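Local coordinates for 2-hydroxy-3-oxopropionate reductase (Polaromonas sp. JS666, PDB 4DLL), which probably catalyses the reversible NAD(P)-dependent reduction of 2-hydroxy-3-oxopropanoate (tartronate semialdehyde) to D-glycerate, at residues 85-91 against 110-115; 118-123 against 143-149; 57-61 against 75-81; 49-55 against 178-183; 36-40 against 93-97. All coordinates share one frame; numbering follows the deposited sequence.

Contact 1. Residues 85-91 against 110-115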
# COMPACT_ATOMS: atom_id res chain seq x y z
N ALA A 85 35.27 -7.44 -16.28
CA ALA A 85 35.21 -7.97 -14.91
C ALA A 85 36.56 -8.21 -14.26
O ALA A 85 36.73 -8.03 -13.05
CB ALA A 85 34.37 -9.27 -14.89
N ARG A 86 37.52 -8.60 -15.07
CA ARG A 86 38.74 -9.16 -14.55
C ARG A 86 39.46 -8.39 -13.44
O ARG A 86 39.92 -9.00 -12.48
CB ARG A 86 39.69 -9.55 -15.70
CG ARG A 86 40.21 -8.44 -16.57
CD ARG A 86 41.17 -9.01 -17.64
NE ARG A 86 42.00 -10.09 -17.12
CZ ARG A 86 43.10 -9.93 -16.36
NH1 ARG A 86 43.53 -8.71 -16.00
NH2 ARG A 86 43.76 -11.01 -15.94
N ASP A 87 39.55 -7.08 -13.54
CA ASP A 87 40.35 -6.32 -12.53
C ASP A 87 39.47 -5.69 -11.43
O ASP A 87 39.95 -4.96 -10.54
CB ASP A 87 41.25 -5.27 -13.24
CG ASP A 87 42.28 -4.61 -12.29
OD1 ASP A 87 42.96 -5.32 -11.47
OD2 ASP A 87 42.40 -3.35 -12.38
N ALA A 88 38.17 -6.03 -11.46
CA ALA A 88 37.19 -5.45 -10.55
C ALA A 88 37.36 -6.00 -9.16
O ALA A 88 37.66 -7.19 -8.98
CB ALA A 88 35.78 -5.72 -11.02
N ASP A 89 37.17 -5.12 -8.19
CA ASP A 89 36.95 -5.48 -6.79
C ASP A 89 35.51 -5.97 -6.58
O ASP A 89 35.30 -6.92 -5.86
CB ASP A 89 37.16 -4.25 -5.91
CG ASP A 89 38.56 -3.70 -6.02
OD1 ASP A 89 39.51 -4.50 -5.95
OD2 ASP A 89 38.72 -2.48 -6.19
N ILE A 90 34.55 -5.28 -7.19
CA ILE A 90 33.13 -5.60 -7.08
C ILE A 90 32.55 -5.63 -8.52
O ILE A 90 32.71 -4.68 -9.28
CB ILE A 90 32.41 -4.63 -6.19
CG1 ILE A 90 33.03 -4.64 -4.76
CG2 ILE A 90 30.91 -4.93 -6.19
CD1 ILE A 90 32.20 -3.91 -3.69
N VAL A 91 31.95 -6.75 -8.90
CA VAL A 91 31.24 -6.83 -10.17
C VAL A 91 29.73 -6.81 -9.92
O VAL A 91 29.21 -7.66 -9.21
CB VAL A 91 31.67 -8.08 -10.96
CG1 VAL A 91 30.71 -8.33 -12.18
CG2 VAL A 91 33.15 -7.94 -11.40
N VAL A 110 33.14 -14.91 -17.20
CA VAL A 110 33.29 -13.80 -16.25
C VAL A 110 33.79 -14.39 -14.94
O VAL A 110 34.75 -13.91 -14.33
CB VAL A 110 31.96 -13.00 -16.07
CG1 VAL A 110 31.98 -12.10 -14.82
CG2 VAL A 110 31.69 -12.16 -17.30
N ALA A 111 33.14 -15.47 -14.52
CA ALA A 111 33.50 -16.06 -13.25
C ALA A 111 34.95 -16.50 -13.28
O ALA A 111 35.72 -16.25 -12.35
CB ALA A 111 32.59 -17.22 -12.89
N ALA A 112 35.31 -17.15 -14.39
CA ALA A 112 36.64 -17.71 -14.60
C ALA A 112 37.68 -16.63 -14.44
O ALA A 112 38.72 -16.86 -13.84
CB ALA A 112 36.74 -18.34 -16.00
N ALA A 113 37.36 -15.45 -14.95
CA ALA A 113 38.29 -14.33 -15.00
C ALA A 113 38.37 -13.40 -13.77
O ALA A 113 39.31 -12.64 -13.64
CB ALA A 113 38.06 -13.53 -16.26
N MSE A 114 37.41 -13.48 -12.85
CA MSE A 114 37.48 -12.60 -11.66
C MSE A 114 38.64 -12.89 -10.68
O MSE A 114 38.99 -14.03 -10.44
CB MSE A 114 36.13 -12.55 -10.94
CG MSE A 114 35.03 -11.74 -11.68
SE MSE A 114 33.19 -12.00 -10.87
CE MSE A 114 33.44 -11.19 -9.01
N LYS A 115 39.21 -11.81 -10.14
CA LYS A 115 40.17 -11.78 -9.02
C LYS A 115 39.83 -12.72 -7.88
O LYS A 115 38.68 -13.00 -7.64
CB LYS A 115 40.18 -10.39 -8.39
CG LYS A 115 41.20 -9.40 -8.91
CD LYS A 115 41.53 -8.30 -7.85
CE LYS A 115 40.60 -7.09 -7.95
NZ LYS A 115 41.26 -5.73 -7.70
O HOH W 1 37.37 -9.09 -10.73

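Contact 2. Residues 118-123 against 143-149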
# COMPACT_ATOMS: atom_id res chain seq x y z
N SER A 118 37.38 -10.91 -4.87
CA SER A 118 36.44 -10.00 -5.47
C SER A 118 35.02 -10.41 -5.05
O SER A 118 34.79 -11.56 -4.63
CB SER A 118 36.60 -10.03 -7.01
OG SER A 118 36.32 -11.34 -7.52
N LEU A 119 34.07 -9.52 -5.25
CA LEU A 119 32.68 -9.76 -4.90
C LEU A 119 31.79 -9.59 -6.13
O LEU A 119 32.03 -8.69 -6.93
CB LEU A 119 32.22 -8.74 -3.84
CG LEU A 119 32.18 -9.22 -2.39
CD1 LEU A 119 33.62 -9.27 -1.80
CD2 LEU A 119 31.25 -8.39 -1.52
N PHE A 120 30.76 -10.43 -6.23
CA PHE A 120 29.77 -10.34 -7.25
C PHE A 120 28.43 -9.98 -6.63
O PHE A 120 27.97 -10.68 -5.78
CB PHE A 120 29.69 -11.66 -8.00
CG PHE A 120 28.65 -11.69 -9.10
CD1 PHE A 120 27.36 -12.12 -8.83
CD2 PHE A 120 29.00 -11.41 -10.41
CE1 PHE A 120 26.36 -12.22 -9.84
CE2 PHE A 120 28.03 -11.49 -11.44
CZ PHE A 120 26.70 -11.90 -11.15
N LEU A 121 27.85 -8.87 -7.07
CA LEU A 121 26.58 -8.34 -6.58
C LEU A 121 25.56 -8.60 -7.65
O LEU A 121 25.66 -8.00 -8.72
CB LEU A 121 26.68 -6.83 -6.31
CG LEU A 121 26.92 -6.39 -4.86
CD1 LEU A 121 28.00 -7.15 -4.16
CD2 LEU A 121 27.20 -4.91 -4.73
N ASP A 122 24.60 -9.48 -7.37
CA ASP A 122 23.50 -9.67 -8.30
C ASP A 122 22.27 -8.87 -7.93
O ASP A 122 21.65 -9.09 -6.90
CB ASP A 122 23.15 -11.14 -8.55
CG ASP A 122 22.43 -11.32 -9.90
OD1 ASP A 122 21.82 -10.31 -10.39
OD2 ASP A 122 22.49 -12.43 -10.50
N MSE A 123 22.00 -7.89 -8.79
CA MSE A 123 20.84 -7.00 -8.71
C MSE A 123 19.77 -7.46 -9.66
O MSE A 123 18.64 -7.10 -9.47
CB MSE A 123 21.21 -5.59 -9.12
CG MSE A 123 22.22 -5.01 -8.21
SE MSE A 123 22.16 -3.07 -8.33
CE MSE A 123 22.47 -2.77 -6.28
N ILE A 143 35.10 -16.77 -5.06
CA ILE A 143 34.41 -15.49 -5.30
C ILE A 143 33.12 -15.45 -4.52
O ILE A 143 32.26 -16.36 -4.64
CB ILE A 143 34.05 -15.25 -6.79
CG1 ILE A 143 35.24 -15.45 -7.73
CG2 ILE A 143 33.44 -13.89 -6.99
CD1 ILE A 143 34.76 -15.92 -9.09
N ALA A 144 33.00 -14.39 -3.72
CA ALA A 144 31.84 -14.05 -2.93
C ALA A 144 30.67 -13.60 -3.80
O ALA A 144 30.84 -13.10 -4.88
CB ALA A 144 32.21 -12.91 -1.84
N HIS A 145 29.48 -13.74 -3.27
CA HIS A 145 28.25 -13.44 -3.96
C HIS A 145 27.33 -12.87 -2.90
O HIS A 145 27.25 -13.40 -1.80
CB HIS A 145 27.66 -14.75 -4.44
CG HIS A 145 26.46 -14.61 -5.33
ND1 HIS A 145 25.18 -14.48 -4.83
CD2 HIS A 145 26.34 -14.70 -6.68
CE1 HIS A 145 24.33 -14.41 -5.84
NE2 HIS A 145 25.00 -14.53 -6.96
N LEU A 146 26.67 -11.75 -3.21
CA LEU A 146 25.50 -11.33 -2.47
C LEU A 146 24.43 -11.13 -3.48
O LEU A 146 24.75 -10.85 -4.63
CB LEU A 146 25.70 -9.95 -1.86
CG LEU A 146 26.52 -9.93 -0.63
CD1 LEU A 146 27.86 -9.99 -1.18
CD2 LEU A 146 26.22 -8.54 -0.10
N ASP A 147 23.18 -11.19 -3.04
CA ASP A 147 22.09 -10.96 -3.97
C ASP A 147 21.46 -9.72 -3.39
O ASP A 147 21.05 -9.74 -2.21
CB ASP A 147 21.12 -12.19 -4.12
CG ASP A 147 20.66 -12.78 -2.79
OD1 ASP A 147 21.50 -13.30 -2.00
OD2 ASP A 147 19.44 -12.76 -2.54
N THR A 148 21.48 -8.65 -4.18
CA THR A 148 21.16 -7.33 -3.70
C THR A 148 20.17 -6.58 -4.60
O THR A 148 20.51 -5.53 -5.19
CB THR A 148 22.46 -6.48 -3.41
OG1 THR A 148 23.08 -6.06 -4.63
CG2 THR A 148 23.48 -7.28 -2.60
N PRO A 149 18.95 -7.14 -4.76
CA PRO A 149 17.89 -6.38 -5.49
C PRO A 149 17.44 -5.11 -4.82
O PRO A 149 17.62 -4.94 -3.58
CB PRO A 149 16.72 -7.35 -5.53
CG PRO A 149 16.99 -8.29 -4.42
CD PRO A 149 18.46 -8.44 -4.31

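Contact 3. Residues 57-61 against 75-81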
# COMPACT_ATOMS: atom_id res chain seq x y z
N LEU A 57 35.01 3.00 -13.01
CA LEU A 57 33.94 2.16 -13.49
C LEU A 57 34.23 1.54 -14.83
O LEU A 57 34.57 2.27 -15.77
CB LEU A 57 32.66 3.01 -13.57
CG LEU A 57 31.39 2.26 -13.98
CD1 LEU A 57 31.00 1.23 -12.89
CD2 LEU A 57 30.26 3.28 -14.30
N GLN A 58 34.11 0.21 -14.91
CA GLN A 58 34.15 -0.52 -16.18
C GLN A 58 32.76 -1.05 -16.44
O GLN A 58 32.03 -1.38 -15.51
CB GLN A 58 35.10 -1.73 -16.13
CG GLN A 58 36.46 -1.56 -15.42
CD GLN A 58 37.33 -0.45 -16.03
OE1 GLN A 58 37.44 -0.31 -17.27
NE2 GLN A 58 37.93 0.36 -15.16
N VAL A 59 32.41 -1.17 -17.71
CA VAL A 59 31.09 -1.57 -18.11
C VAL A 59 31.17 -2.57 -19.26
O VAL A 59 31.99 -2.41 -20.13
CB VAL A 59 30.27 -0.33 -18.63
CG1 VAL A 59 28.87 -0.77 -19.09
CG2 VAL A 59 30.15 0.75 -17.57
N TRP A 60 30.34 -3.59 -19.27
CA TRP A 60 30.05 -4.36 -20.47
C TRP A 60 28.54 -4.26 -20.65
O TRP A 60 27.79 -4.39 -19.70
CB TRP A 60 30.50 -5.82 -20.31
CG TRP A 60 29.98 -6.67 -21.40
CD1 TRP A 60 30.52 -6.81 -22.66
CD2 TRP A 60 28.79 -7.46 -21.37
NE1 TRP A 60 29.72 -7.65 -23.42
CE2 TRP A 60 28.66 -8.07 -22.65
CE3 TRP A 60 27.81 -7.71 -20.39
CZ2 TRP A 60 27.60 -8.94 -22.97
CZ3 TRP A 60 26.77 -8.58 -20.70
CH2 TRP A 60 26.67 -9.18 -22.00
N ASN A 61 28.05 -3.96 -21.85
CA ASN A 61 26.63 -3.85 -22.02
C ASN A 61 26.28 -4.10 -23.50
O ASN A 61 27.18 -4.37 -24.27
CB ASN A 61 26.11 -2.52 -21.48
CG ASN A 61 26.37 -1.36 -22.41
OD1 ASN A 61 27.43 -1.23 -22.99
ND2 ASN A 61 25.38 -0.52 -22.58
N ALA A 75 33.37 6.08 -17.58
CA ALA A 75 33.40 4.62 -17.61
C ALA A 75 34.15 4.06 -18.83
O ALA A 75 34.07 4.63 -19.91
CB ALA A 75 31.96 4.09 -17.58
N THR A 76 34.87 2.95 -18.65
CA THR A 76 35.50 2.27 -19.76
C THR A 76 34.59 1.13 -20.23
O THR A 76 34.24 0.23 -19.46
CB THR A 76 36.89 1.66 -19.37
OG1 THR A 76 37.69 2.64 -18.70
CG2 THR A 76 37.65 1.13 -20.63
N ILE A 77 34.25 1.13 -21.51
CA ILE A 77 33.39 0.09 -22.05
C ILE A 77 34.22 -1.03 -22.66
O ILE A 77 35.22 -0.77 -23.30
CB ILE A 77 32.40 0.68 -23.04
CG1 ILE A 77 31.88 2.06 -22.56
CG2 ILE A 77 31.27 -0.27 -23.36
CD1 ILE A 77 31.12 2.15 -21.26
N HIS A 78 33.84 -2.29 -22.45
CA HIS A 78 34.54 -3.42 -23.06
C HIS A 78 33.60 -4.20 -23.98
O HIS A 78 32.39 -4.24 -23.74
CB HIS A 78 35.15 -4.31 -21.99
CG HIS A 78 36.03 -3.56 -21.05
ND1 HIS A 78 37.41 -3.66 -21.08
CD2 HIS A 78 35.74 -2.64 -20.09
CE1 HIS A 78 37.93 -2.86 -20.16
NE2 HIS A 78 36.94 -2.23 -19.55
N GLU A 79 34.14 -4.78 -25.04
CA GLU A 79 33.30 -5.57 -25.97
C GLU A 79 32.91 -6.93 -25.32
O GLU A 79 31.79 -7.40 -25.50
CB GLU A 79 34.01 -5.74 -27.34
CG GLU A 79 33.23 -6.55 -28.41
CD GLU A 79 31.97 -5.85 -28.94
OE1 GLU A 79 31.72 -4.65 -28.57
OE2 GLU A 79 31.23 -6.51 -29.73
N GLN A 80 33.84 -7.52 -24.56
CA GLN A 80 33.65 -8.81 -23.87
C GLN A 80 33.56 -8.59 -22.35
O GLN A 80 34.36 -7.85 -21.77
CB GLN A 80 34.82 -9.77 -24.17
CG GLN A 80 34.79 -10.43 -25.53
CD GLN A 80 36.10 -11.17 -25.81
OE1 GLN A 80 36.99 -11.26 -24.95
NE2 GLN A 80 36.23 -11.69 -27.02
N ALA A 81 32.58 -9.25 -21.74
CA ALA A 81 32.25 -9.05 -20.33
C ALA A 81 33.40 -9.49 -19.43
O ALA A 81 33.73 -8.81 -18.43
CB ALA A 81 30.97 -9.80 -20.01
O HOH W 2 29.97 -3.77 -24.43

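Contact 4. Residues 49-55 against 178-183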
# COMPACT_ATOMS: atom_id res chain seq x y z
N ARG A 49 26.26 8.39 -9.86
CA ARG A 49 26.54 8.60 -8.44
C ARG A 49 27.82 7.86 -8.09
O ARG A 49 28.55 8.27 -7.19
CB ARG A 49 25.39 8.15 -7.56
CG ARG A 49 24.05 8.72 -7.97
CD ARG A 49 23.04 8.55 -6.87
NE ARG A 49 22.99 9.73 -6.03
CZ ARG A 49 23.49 9.84 -4.80
NH1 ARG A 49 24.11 8.82 -4.21
NH2 ARG A 49 23.36 11.00 -4.14
N LEU A 50 28.07 6.79 -8.82
CA LEU A 50 29.23 5.97 -8.60
C LEU A 50 30.52 6.71 -8.94
O LEU A 50 31.44 6.80 -8.12
CB LEU A 50 29.11 4.69 -9.42
CG LEU A 50 29.81 3.53 -8.79
CD1 LEU A 50 29.21 3.38 -7.41
CD2 LEU A 50 29.56 2.30 -9.62
N CYS A 51 30.58 7.23 -10.15
CA CYS A 51 31.69 8.10 -10.56
C CYS A 51 31.77 9.32 -9.64
O CYS A 51 32.83 9.60 -9.13
CB CYS A 51 31.56 8.49 -12.02
SG CYS A 51 31.22 7.04 -13.04
N GLU A 52 30.65 9.97 -9.37
CA GLU A 52 30.62 11.08 -8.39
C GLU A 52 31.14 10.72 -7.00
O GLU A 52 31.57 11.61 -6.27
CB GLU A 52 29.23 11.67 -8.24
CG GLU A 52 28.79 12.52 -9.40
CD GLU A 52 27.35 12.87 -9.28
OE1 GLU A 52 27.00 13.78 -8.50
OE2 GLU A 52 26.53 12.20 -9.95
N ALA A 53 31.11 9.46 -6.60
CA ALA A 53 31.73 9.06 -5.33
C ALA A 53 33.20 8.71 -5.52
O ALA A 53 33.91 8.35 -4.56
CB ALA A 53 30.97 7.90 -4.71
N GLY A 54 33.67 8.81 -6.76
CA GLY A 54 35.08 8.62 -7.08
C GLY A 54 35.51 7.18 -7.28
O GLY A 54 36.68 6.85 -7.14
N TYR A 55 34.55 6.31 -7.63
CA TYR A 55 34.83 4.94 -7.97
C TYR A 55 35.20 4.90 -9.42
O TYR A 55 34.66 5.65 -10.22
CB TYR A 55 33.59 4.06 -7.77
CG TYR A 55 33.31 3.69 -6.34
CD1 TYR A 55 32.41 4.44 -5.57
CD2 TYR A 55 33.95 2.60 -5.75
CE1 TYR A 55 32.15 4.11 -4.26
CE2 TYR A 55 33.69 2.26 -4.46
CZ TYR A 55 32.78 3.00 -3.72
OH TYR A 55 32.53 2.64 -2.42
N PRO A 178 29.78 0.09 1.72
CA PRO A 178 30.11 1.42 1.20
C PRO A 178 29.62 1.58 -0.25
O PRO A 178 29.13 2.66 -0.63
CB PRO A 178 31.66 1.48 1.29
CG PRO A 178 31.97 0.63 2.47
CD PRO A 178 30.97 -0.56 2.30
N LEU A 179 29.76 0.54 -1.09
CA LEU A 179 29.25 0.70 -2.48
C LEU A 179 27.74 0.81 -2.43
O LEU A 179 27.14 1.66 -3.13
CB LEU A 179 29.65 -0.45 -3.37
CG LEU A 179 29.01 -0.18 -4.74
CD1 LEU A 179 29.84 0.86 -5.43
CD2 LEU A 179 28.87 -1.44 -5.55
N LEU A 180 27.13 -0.00 -1.54
CA LEU A 180 25.71 -0.01 -1.42
C LEU A 180 25.13 1.33 -1.01
O LEU A 180 24.19 1.76 -1.64
CB LEU A 180 25.22 -1.14 -0.53
CG LEU A 180 25.45 -2.51 -1.20
CD1 LEU A 180 24.95 -3.62 -0.35
CD2 LEU A 180 24.94 -2.60 -2.58
N LYS A 181 25.71 1.98 0.02
CA LYS A 181 25.28 3.31 0.49
C LYS A 181 25.19 4.38 -0.59
O LYS A 181 24.41 5.33 -0.49
CB LYS A 181 26.19 3.86 1.59
CG LYS A 181 26.61 2.90 2.58
CD LYS A 181 25.78 2.94 3.82
CE LYS A 181 26.65 2.67 5.06
NZ LYS A 181 25.87 2.81 6.36
N VAL A 182 26.02 4.27 -1.62
CA VAL A 182 25.96 5.20 -2.73
C VAL A 182 24.57 5.12 -3.40
O VAL A 182 24.05 6.12 -3.92
CB VAL A 182 27.10 4.90 -3.77
CG1 VAL A 182 27.03 5.82 -4.98
CG2 VAL A 182 28.46 5.05 -3.15
N PHE A 183 23.96 3.92 -3.40
CA PHE A 183 22.69 3.77 -4.15
C PHE A 183 21.47 3.95 -3.27
O PHE A 183 20.45 4.42 -3.75
CB PHE A 183 22.58 2.43 -4.82
CG PHE A 183 23.76 2.07 -5.65
CD1 PHE A 183 24.24 2.94 -6.62
CD2 PHE A 183 24.36 0.82 -5.48
CE1 PHE A 183 25.35 2.58 -7.40
CE2 PHE A 183 25.46 0.45 -6.24
CZ PHE A 183 25.96 1.33 -7.21

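Contact 5. Residues 36-40 against 93-97. With SO4 (sulfate ion), chain C.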
# COMPACT_ATOMS: atom_id res chain seq x y z
N PHE A 36 30.04 -2.79 -14.00
CA PHE A 36 28.66 -3.13 -14.33
C PHE A 36 28.66 -4.11 -15.47
O PHE A 36 29.47 -4.01 -16.39
CB PHE A 36 27.80 -1.91 -14.74
CG PHE A 36 27.42 -1.03 -13.60
CD1 PHE A 36 27.90 -1.27 -12.32
CD2 PHE A 36 26.64 0.12 -13.82
CE1 PHE A 36 27.57 -0.44 -11.24
CE2 PHE A 36 26.29 0.98 -12.74
CZ PHE A 36 26.77 0.68 -11.44
N LEU A 37 27.72 -5.03 -15.37
CA LEU A 37 27.35 -5.99 -16.38
C LEU A 37 25.88 -5.71 -16.73
O LEU A 37 25.02 -5.99 -15.95
CB LEU A 37 27.49 -7.39 -15.79
CG LEU A 37 28.74 -8.22 -16.02
CD1 LEU A 37 30.00 -7.46 -16.00
CD2 LEU A 37 28.86 -9.43 -15.13
N GLY A 38 25.60 -5.16 -17.90
CA GLY A 38 24.27 -4.71 -18.21
C GLY A 38 23.98 -3.42 -17.47
O GLY A 38 24.72 -3.02 -16.57
N THR A 39 22.91 -2.75 -17.84
CA THR A 39 22.54 -1.51 -17.16
C THR A 39 21.15 -1.60 -16.59
O THR A 39 20.74 -0.70 -15.89
CB THR A 39 22.62 -0.29 -18.09
OG1 THR A 39 22.03 -0.62 -19.35
CG2 THR A 39 24.07 0.11 -18.29
N GLY A 40 20.41 -2.68 -16.90
CA GLY A 40 19.04 -2.87 -16.38
C GLY A 40 18.22 -1.60 -16.52
O GLY A 40 18.42 -0.84 -17.48
N SER A 93 26.12 -7.21 -11.51
CA SER A 93 25.15 -7.57 -12.58
C SER A 93 23.77 -6.84 -12.56
O SER A 93 23.03 -6.86 -11.59
CB SER A 93 24.95 -9.10 -12.67
OG SER A 93 23.67 -9.41 -13.23
N MSE A 94 23.42 -6.22 -13.68
CA MSE A 94 22.12 -5.61 -13.86
C MSE A 94 21.45 -6.25 -15.08
O MSE A 94 20.78 -5.61 -15.92
CB MSE A 94 22.29 -4.11 -13.99
CG MSE A 94 22.78 -3.50 -12.67
SE MSE A 94 23.07 -1.63 -12.92
CE MSE A 94 23.46 -1.00 -11.09
N LEU A 95 21.65 -7.54 -15.17
CA LEU A 95 21.14 -8.30 -16.27
C LEU A 95 19.65 -8.65 -16.04
O LEU A 95 19.09 -8.37 -14.99
CB LEU A 95 22.02 -9.54 -16.43
CG LEU A 95 23.47 -9.19 -16.66
CD1 LEU A 95 24.33 -10.42 -16.51
CD2 LEU A 95 23.61 -8.61 -18.04
N GLU A 96 19.03 -9.27 -17.04
CA GLU A 96 17.56 -9.45 -17.08
C GLU A 96 17.05 -10.56 -16.19
O GLU A 96 16.14 -10.36 -15.39
CB GLU A 96 17.07 -9.75 -18.52
CG GLU A 96 17.02 -8.56 -19.47
CD GLU A 96 18.36 -8.30 -20.21
OE1 GLU A 96 19.24 -9.20 -20.19
OE2 GLU A 96 18.52 -7.19 -20.81
N ASN A 97 17.62 -11.75 -16.38
CA ASN A 97 17.11 -12.93 -15.74
C ASN A 97 18.23 -13.93 -15.49
O ASN A 97 19.41 -13.70 -15.85
CB ASN A 97 16.03 -13.58 -16.60
CG ASN A 97 16.53 -13.97 -18.00
OD1 ASN A 97 17.56 -14.64 -18.15
ND2 ASN A 97 15.81 -13.52 -19.01
S SO4 C . 22.06 -3.07 -21.40
O1 SO4 C . 21.32 -3.34 -20.17
O2 SO4 C . 22.24 -1.62 -21.44
O3 SO4 C . 23.30 -3.86 -21.45
O4 SO4 C . 21.27 -3.50 -22.54

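Contact 1. Residues 85-91 against 110-115
Lys115 lays its side chain over the loop 87-89 and ends on Asp89 in a salt bridge, NZ to OD1 2.8 Å. The ammonium meets that oxygen from above the carboxylate plane, 41° out of it. A bend at chi3 (-90°) and another at chi4 bring the lysine chain down onto the backbone, where CE lies 3.1 Å from Ala88 O and NZ adds a weak hydrogen bond to Asp87 O. Asp87 OD1 stands 4.2 Å from Lys115 NZ, near but not paired; its other oxygen bridges to Lys33, while Asp89 OD2 accepts from the backbone N of Arg32 and of Lys33. With a glutamine in place of Lys115, the charge on Asp89 would probably lose its mate across this contact and Asp87 O its weak donor. The loop contains a type I turn, Ala85 to Ala88, and leads into strand 90-93 of the Rossmann-type sheet; the facing residues run from helix 110-113 toward the neighbouring strand 119-122. Beneath the turn the contact is apolar. Ala85 CB rests 3.7 Å from Val110 CG1, and CG of Met114, a selenomethionine, comes up beside the same methyl. Bent at chi3 (64°), Met114 crosses Val91 at a slant and puts CE 4.0 Å from CG2. A water lies 2.6 Å from both Ala85 O and Ala88 O and weakly accepts from Lys115 N.

Contact 2. Residues 118-123 against 143-149
Phe120 and His145 are paired in register on one face of the sheet, and matching first torsions, CG anti to the backbone N in both (chi1 179° and -173°), turn the two rings the same way, side by side. Their planes are only 25° apart but slid, with centroids 5.5 Å from each other and little overlap; touch is made where Phe120 CD1 meets His145 CD2 at 3.5 Å. Leucines fill the other face: CD1 of Leu146 fits between Leu119 CD2 (3.8 Å) and Leu121 CD1 (4.1 Å), and Leu119 CG leans on Ala144 CB. The backbones beneath form a parallel ladder, Leu146 N to Phe120 O and then Asp122 N to Leu146 O, joining the two strands of a beta-alpha-beta unit whose crossover is helix 128-140. At the far end Thr148 N donates to Asp122 O over 2.8 Å. Met123, a selenomethionine bent at chi3, crosses Thr148 at a slant, with CG 3.5 Å from the carbonyl O and CE 3.7 Å from OG1. That hydroxyl and His145 NE2 are buried with no hydrogen-bond partner in the model. Asp147 instead swings its carboxylate off the contact to the backbone N of Gly193 and Gln196.

Contact 3. Residues 57-61 against 75-81
Gln58, with CG anti to the carbonyl carbon (chi1 -41°) and the chain bent at chi2, carries its amide toward His78 and sets OE1 3.0 Å from the histidine NE2. The hydrogen bond is nearly straight, 174° at the proton, and lies in the imidazole plane, although amide and ring planes stand 65° apart. Trp60 has CG anti to its backbone N, which brings the indole over the start of helix 81-85: Ala81 CB sits 3.7 Å from the centroid of the five-membered ring in a CH-pi contact, and NE1 gives a bent, weak bond to Glu79 O at the ring edge. On the opposite face of the sheet Val59 CB packs on Ile77 CD1 at 3.7 Å. Between the faces, Thr76 N to Leu57 O, Val59 N to Thr76 O and His78 N to Val59 O pair the strands in parallel, adding 76-78 as the outermost strand of the chain's Rossmann-type sheet. Further on, a water links Asn61 N to His78 O. With Gln58 OE1 as acceptor, the side-chain bond is consistent with a proton on His78 NE2, and would hold the imidazole's rotation.

Contact 4. Residues 49-55 against 178-183
Arg49 NH1 reaches Val182 O over 2.7 Å in a hydrogen bond that is short but bent, 127° at the proton, and therefore weak; the carbonyl lies at the guanidinium edge, near its plane. A bend at chi3 (94°) turns the arginine toward the backbone of Val182, while NE weakly holds Glu158 O. Below this bond Val182 wedges between three partners: CG1 lies 3.8 Å from Arg49 CB, CG2 lies 4.0 Å from Tyr55 CE1, and Ala53 CB touches CG2 as well. Gly54, at positive phi, closes helix 43-52 with a Schellman motif, Tyr55 N bonding back to Leu50 O, and Tyr55, just after it, points toward the other helix. Leu179 CD1 sits over the centre of the tyrosine ring, 4.1 Å from its centroid, a CH-pi contact. Replacing Tyr55 by an alanine takes away the ring under that methyl and is likely to leave a gap beside Leu179 and Val182. Leu50 and Leu179 cross at about a right angle with their CD1 methyls tight at 3.3 Å, and Phe183 CZ comes within 3.8 Å of Leu50 CD1. The two helices thus meet over the sheet: Leu50 also touches Ile34 and Phe36 of strand 33-37, Leu179 touches Ile90 of strand 90-93 and Leu121 of strand 119-122.

Contact 5. Residues 36-40 against 93-97
Gly38 passes so close to Leu95 and Met94 that a CB on it would collide with Leu95 CD2 and crowd Met94 O. Just before it the chains pair in parallel, Met94 N donating to Leu37 O over 2.8 Å, 170° at the proton. Met94, a selenomethionine extended beyond CG, crosses Phe36 in a Met-aromatic contact: SE is 4.3 Å and CE 4.0 Å from the ring centroid, both over one face. Gly38 and Gly40 belong to what is probably the glycine-rich loop of a Rossmann fold, where cofactor phosphates bind in relatives. A sulfate, probably from the crystallisation liquor, lies here with O1 2.9 Å from Thr39 N, and Arg62 N also bonds to it, consistent with an anion pocket. Around the contact, Phe36 packs on Ala47 and Leu50 of helix 43-52, Leu95 on Val101 and Val104 of helix 98-107, and Ser93 on Phe120 of strand 119-122.

Overall arrangement
From the N terminus, strand 33-37 opens contact 5 and the following helix 43-52 opens contact 4. Contact 3 closes first, a short loop through helix 64-71 that adds strand 76-78 to the sheet; it is nested inside both. Contact 5 then closes at 93-97, crossing contact 4, and also crossing contact 1, which opens at 85-91 and closes at 110-115. Contact 2 follows in series, joining strands 119-122 and 144-151 through helix 128-140. Contact 4 closes last, at 178-183, enclosing contacts 1, 2 and 3. Strand 90-93 links contacts 1, 2 and 5, with Val91 and Ser93 probably hydrogen-bonded to strand 119-122, while contact 4 ties two helices together over the sheet.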